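Local atomic coordinates of cupin 2 conserved barrel domain protein (Leptotrichia buccalis, PDB entry 3RNS), a protein that is of unknown function but belongs to the cupin family, its chain folding into two beta barrels of the kind that in relatives often hold a metal or small ligand. Residues A[128-131]-A[132-135]; A[28-31]-A[32-35]; A[86-89]-A[90-93]. One frame throughout, in Å; residues are numbered along the deposited sequence.

Contact 1 of 3, residues A[128-131]-A[132-135]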
# COMPACT_ATOMS: atom_id res chain seq x y z
N ALA A 128 -3.58 -4.04 14.36
CA ALA A 128 -2.78 -3.20 13.47
C ALA A 128 -1.33 -3.17 13.96
O ALA A 128 -1.08 -3.16 15.16
CB ALA A 128 -3.32 -1.80 13.42
N PHE A 129 -0.38 -3.16 13.04
CA PHE A 129 1.03 -3.08 13.39
C PHE A 129 1.81 -2.18 12.43
O PHE A 129 1.44 -2.03 11.25
CB PHE A 129 1.64 -4.49 13.41
CG PHE A 129 1.45 -5.24 12.14
CD1 PHE A 129 0.28 -5.95 11.91
CD2 PHE A 129 2.42 -5.23 11.17
CE1 PHE A 129 0.07 -6.62 10.72
CE2 PHE A 129 2.24 -5.91 9.99
CZ PHE A 129 1.06 -6.62 9.77
N ASN A 130 2.92 -1.62 12.91
CA ASN A 130 3.78 -0.78 12.09
C ASN A 130 4.49 -1.65 11.07
O ASN A 130 5.18 -2.61 11.41
CB ASN A 130 4.77 0.03 12.95
CG ASN A 130 5.63 0.98 12.11
OD1 ASN A 130 6.63 0.57 11.52
ND2 ASN A 130 5.21 2.22 12.02
N LEU A 131 4.31 -1.31 9.79
CA LEU A 131 4.80 -2.14 8.71
C LEU A 131 6.32 -2.06 8.55
O LEU A 131 6.97 -3.09 8.41
CB LEU A 131 4.11 -1.72 7.42
CG LEU A 131 4.05 -2.68 6.29
CD1 LEU A 131 3.53 -4.01 6.75
CD2 LEU A 131 3.16 -2.07 5.22
N ALA A 132 6.89 -0.85 8.60
CA ALA A 132 8.33 -0.66 8.40
C ALA A 132 9.15 -1.44 9.45
O ALA A 132 10.23 -2.01 9.17
CB ALA A 132 8.68 0.88 8.43
N GLU A 133 8.61 -1.48 10.66
CA GLU A 133 9.33 -2.14 11.74
C GLU A 133 9.32 -3.67 11.65
O GLU A 133 10.02 -4.33 12.36
CB GLU A 133 8.82 -1.66 13.09
CG GLU A 133 9.88 -0.87 13.90
CD GLU A 133 10.06 0.62 13.49
OE1 GLU A 133 11.11 1.18 13.90
OE2 GLU A 133 9.17 1.22 12.81
N VAL A 134 8.57 -4.23 10.72
CA VAL A 134 8.49 -5.68 10.61
C VAL A 134 9.70 -6.30 9.89
O VAL A 134 9.99 -7.49 10.05
CB VAL A 134 7.12 -6.04 9.95
CG1 VAL A 134 7.26 -6.99 8.80
CG2 VAL A 134 6.18 -6.53 11.00
N VAL A 135 10.38 -5.51 9.08
CA VAL A 135 11.63 -5.93 8.49
C VAL A 135 12.74 -5.01 8.95
O VAL A 135 12.63 -3.79 8.89
CB VAL A 135 11.63 -5.88 6.91
CG1 VAL A 135 11.10 -7.18 6.35
CG2 VAL A 135 10.90 -4.60 6.35
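N130 and E133 meet where a short edge strand gives way to a single turn of 3-10 helix at 132-134. The side-chain oxygen N130 OD1 accepts the backbone N-H of E133 at 3.0 Å, with the donor in the carbonyl plane and the N-H...O angle at 147°. The amide arrives there because CG stands anti to the backbone N (chi1 -177°), which carries it forward over the start of the turn. A second bond closes the turn itself: V134 N reaches L131 O at 3.0 Å, the three-residue spacing of a 3-10 helix. Asparagine suits its place, being short enough to serve an amide three residues on. A leucine here would probably leave the E133 N-H without this partner and the start of the turn less firmly fixed.

The packed side is formed by F129, L131, V134 and V135. V134 brings CG2 obliquely against the F129 ring, 4.0 Å from CD2, and also rests on I157. Buried L131 touches L147 and F84, and V135 lies on V143, so branched aliphatic residues fill the join between the two halves of the chain. The other side is looser: E133 is exposed and modelled in two conformers, as suits a charged surface residue.

The carbonyl oxygens of A132 and V135 both take K219 NZ, while that of V134 takes K145 NZ. Lysine ammonium groups thus satisfy the carbonyls at the far end, as the asparagine oxygen serves an N-H at the near end: the short turn is held by polar groups at both ends.

Contact 2 of 3, residues A[28-31]-A[32-35]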
# COMPACT_ATOMS: atom_id res chain seq x y z
N SER A 28 -12.91 9.09 -1.89
CA SER A 28 -12.29 7.85 -2.31
C SER A 28 -11.96 7.83 -3.79
O SER A 28 -12.56 8.53 -4.62
CB SER A 28 -13.17 6.65 -1.90
OG SER A 28 -14.29 6.45 -2.74
N MSE A 29 -11.05 6.94 -4.13
CA MSE A 29 -10.53 6.83 -5.49
C MSE A 29 -10.03 5.40 -5.70
O MSE A 29 -9.20 4.88 -4.90
CB MSE A 29 -9.32 7.76 -5.49
CG MSE A 29 -8.58 7.95 -6.73
SE MSE A 29 -7.16 9.25 -6.20
CE MSE A 29 -6.86 9.39 -7.96
N ARG A 30 -10.49 4.77 -6.75
CA ARG A 30 -9.95 3.49 -7.11
C ARG A 30 -8.65 3.74 -7.90
O ARG A 30 -8.61 4.57 -8.81
CB ARG A 30 -10.93 2.68 -7.93
CG ARG A 30 -10.40 1.30 -8.22
CD ARG A 30 -11.44 0.26 -8.18
NE ARG A 30 -12.08 0.07 -6.87
CZ ARG A 30 -12.91 -0.94 -6.60
NH1 ARG A 30 -13.15 -1.85 -7.51
NH2 ARG A 30 -13.49 -1.07 -5.41
N ILE A 31 -7.59 3.07 -7.54
CA ILE A 31 -6.39 3.29 -8.33
C ILE A 31 -5.98 2.07 -9.23
O ILE A 31 -5.43 2.29 -10.28
CB ILE A 31 -5.22 3.81 -7.50
CG1 ILE A 31 -4.86 2.86 -6.42
CG2 ILE A 31 -5.50 5.21 -6.80
CD1 ILE A 31 -3.50 3.30 -5.79
N LEU A 32 -6.21 0.83 -8.77
CA LEU A 32 -6.01 -0.37 -9.59
C LEU A 32 -7.25 -1.22 -9.44
O LEU A 32 -7.76 -1.36 -8.34
CB LEU A 32 -4.79 -1.19 -9.11
CG LEU A 32 -3.38 -0.80 -9.56
CD1 LEU A 32 -2.98 0.56 -9.03
CD2 LEU A 32 -2.37 -1.90 -9.11
N ASN A 33 -7.72 -1.81 -10.53
CA ASN A 33 -8.94 -2.59 -10.49
C ASN A 33 -8.78 -3.81 -11.39
O ASN A 33 -8.48 -3.66 -12.57
CB ASN A 33 -10.11 -1.71 -10.97
CG ASN A 33 -11.48 -2.22 -10.50
OD1 ASN A 33 -11.60 -3.06 -9.62
ND2 ASN A 33 -12.54 -1.65 -11.10
N GLN A 34 -8.98 -5.00 -10.84
CA GLN A 34 -8.95 -6.24 -11.60
C GLN A 34 -10.23 -7.04 -11.28
O GLN A 34 -10.98 -6.68 -10.36
CB GLN A 34 -7.71 -7.02 -11.21
CG GLN A 34 -6.40 -6.36 -11.60
CD GLN A 34 -6.11 -6.42 -13.09
OE1 GLN A 34 -6.85 -7.03 -13.86
NE2 GLN A 34 -5.02 -5.77 -13.51
N PRO A 35 -10.49 -8.12 -12.04
CA PRO A 35 -11.74 -8.82 -11.80
C PRO A 35 -11.93 -9.31 -10.37
O PRO A 35 -13.05 -9.25 -9.89
CB PRO A 35 -11.69 -10.01 -12.80
CG PRO A 35 -10.75 -9.54 -13.88
CD PRO A 35 -9.74 -8.69 -13.17
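Between I31 and L32 the strand 26-33 makes a classic beta bulge, I31 dropping to a psi of -34° so that two consecutive residues both face I39 of the partner strand. The bulge turns both of their side chains to one side of the sheet, where I31 CG1 lies 4.0 Å from L32 CD1, the two side chains crossing at a slant. Aliphatic residues suit a buried pair that must fill space without polar needs.

The extra residue also brings R30 and N33, three positions apart, onto the same face, which a regular strand would not do. R30 starts out with CG anti to its N and then bends at chi2 and chi3, laying its methylene CD 3.4 Å from N33 CG. Its NH1 gives a hydrogen bond of 2.9 Å to N33 OD1, bent at 136°. The guanidinium and amide planes stand 80° apart, and NH1 comes from above the carbonyl plane instead of along a lone pair. This grip is modest, and R30 has been modelled in two conformers. N33 OD1 also accepts K109 NZ, its stronger partner, so one amide oxygen serves two cationic groups. The arginine also makes a cation-pi contact with Y38, and its side chain comes within about 3 Å of a bound acetate, nearest atoms, probably from the crystallisation liquor.

Strand 37-44 lies alongside as the other arm of the hairpin, supplying Y38, I39 and a weak S40 bond to R30 NE. On the side toward the second half of the chain, L32 touches D174 and V225, on strands 174-180 and 218-225 of that half's six-stranded sheet.

Contact 3 of 3, residues A[86-89]-A[90-93]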
# COMPACT_ATOMS: atom_id res chain seq x y z
N GLU A 86 -5.24 -6.23 8.63
CA GLU A 86 -6.04 -7.16 7.85
C GLU A 86 -7.38 -7.35 8.53
O GLU A 86 -7.45 -7.50 9.75
CB GLU A 86 -5.40 -8.55 7.75
CG GLU A 86 -6.41 -9.61 7.27
CD GLU A 86 -5.85 -11.03 7.03
OE1 GLU A 86 -4.63 -11.26 7.07
OE2 GLU A 86 -6.68 -11.94 6.78
N ILE A 87 -8.44 -7.36 7.72
CA ILE A 87 -9.81 -7.65 8.17
C ILE A 87 -10.30 -8.82 7.33
O ILE A 87 -10.46 -8.71 6.11
CB ILE A 87 -10.73 -6.42 8.01
CG1 ILE A 87 -10.10 -5.22 8.75
CG2 ILE A 87 -12.12 -6.71 8.53
CD1 ILE A 87 -10.96 -4.03 8.95
N THR A 88 -10.49 -9.97 7.97
CA THR A 88 -10.91 -11.18 7.25
C THR A 88 -12.39 -11.09 6.76
O THR A 88 -13.19 -10.32 7.29
CB THR A 88 -10.63 -12.47 8.11
OG1 THR A 88 -11.24 -12.35 9.40
CG2 THR A 88 -9.12 -12.66 8.31
N ALA A 89 -12.70 -11.86 5.72
CA ALA A 89 -14.05 -11.97 5.16
C ALA A 89 -15.12 -12.31 6.21
O ALA A 89 -14.83 -12.91 7.24
CB ALA A 89 -14.06 -13.05 4.04
N ASN A 90 -16.35 -11.88 5.92
CA ASN A 90 -17.54 -12.18 6.74
C ASN A 90 -17.58 -11.38 8.06
O ASN A 90 -18.21 -11.79 9.05
CB ASN A 90 -17.67 -13.70 6.97
CG ASN A 90 -17.62 -14.50 5.67
OD1 ASN A 90 -18.32 -14.18 4.70
ND2 ASN A 90 -16.77 -15.53 5.63
N HIS A 91 -16.94 -10.20 8.06
CA HIS A 91 -16.95 -9.33 9.24
C HIS A 91 -17.50 -7.95 8.93
O HIS A 91 -17.02 -7.27 8.00
CB HIS A 91 -15.56 -9.22 9.84
CG HIS A 91 -15.11 -10.46 10.55
ND1 HIS A 91 -14.24 -11.37 9.99
CD2 HIS A 91 -15.44 -10.96 11.77
CE1 HIS A 91 -14.05 -12.38 10.83
NE2 HIS A 91 -14.77 -12.15 11.92
N ASN A 92 -18.50 -7.55 9.71
CA ASN A 92 -18.93 -6.17 9.74
C ASN A 92 -17.86 -5.39 10.43
O ASN A 92 -17.26 -5.87 11.41
CB ASN A 92 -20.22 -5.97 10.54
CG ASN A 92 -21.43 -6.50 9.82
OD1 ASN A 92 -21.71 -6.13 8.69
ND2 ASN A 92 -22.17 -7.38 10.49
N TYR A 93 -17.61 -4.18 9.92
CA TYR A 93 -16.72 -3.25 10.58
C TYR A 93 -17.08 -1.81 10.24
O TYR A 93 -17.84 -1.52 9.33
CB TYR A 93 -15.25 -3.56 10.26
CG TYR A 93 -14.83 -3.39 8.80
CD1 TYR A 93 -14.98 -4.43 7.89
CD2 TYR A 93 -14.26 -2.20 8.35
CE1 TYR A 93 -14.60 -4.29 6.57
CE2 TYR A 93 -13.86 -2.05 7.03
CZ TYR A 93 -14.03 -3.10 6.15
OH TYR A 93 -13.66 -2.96 4.84
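I87, A89 and H91 carry this contact, which lies in the loop by which strand 83-87 of a cupin-type barrel passes to strand 93-97 in the facing sheet. The chain reverses at A89 and N90: the CA atoms of T88 and H91 are 6.6 Å apart, as in a beta turn, and the backbone shape is roughly that of type II. N90 takes a left-handed conformation, phi 74°, which asparagine tolerates better than most residues with a side chain. A89, a small residue, fits the extended first corner, and its N-H is bonded to N58 OD1.

H91 folds its ring back over the turn. ND1 donates to the backbone oxygen T88 O at 3.1 Å; the oxygen lies nearly in the ring plane, although the nitrogen stands well above the carbonyl plane. The hydroxyl of T88 runs beside the ring, OG1 3.2 Å from H91 CE1, and the ring also rests on I72. Histidine suits the spot because a flat group with a ring N-H can both pack and bond.

Deeper in, I87 meets Y93, whose OH is hydrogen-bonded to Y61 OH. With CG1 anti to the carbonyl carbon (chi1 -54°) and CG2 anti to the backbone N, both branches of I87 reach the tyrosine ring. I87 CG2 lies over the CD1 side of one face, 3.7 Å from Y93 CD1, and I87 CD1 sits over the centre of the same face, a CH-pi contact 3.9 Å from the ring centroid and 12° off its normal.

Along the chain the order is contact 2, contact 3, contact 1, each closing before the next opens. All three reach the antiparallel sheet built from 26-33, 37-44, 101-108, 59-65, 83-87 and 129-130: contact 2 lies on one outermost strand, contact 1 on the other, and contact 3 on 83-87, next to 129-130. The centres of contacts 1 and 2 are 25 Å apart, on opposite sides of the chain's centre. Contact 3 has its centre 20 Å from that of contact 1. None touch. Since contact 1 packs on strands 142-150 and 153-160, and L32 of contact 2 on 174-180 and 218-225, both appear to lie at the junction of the two barrels.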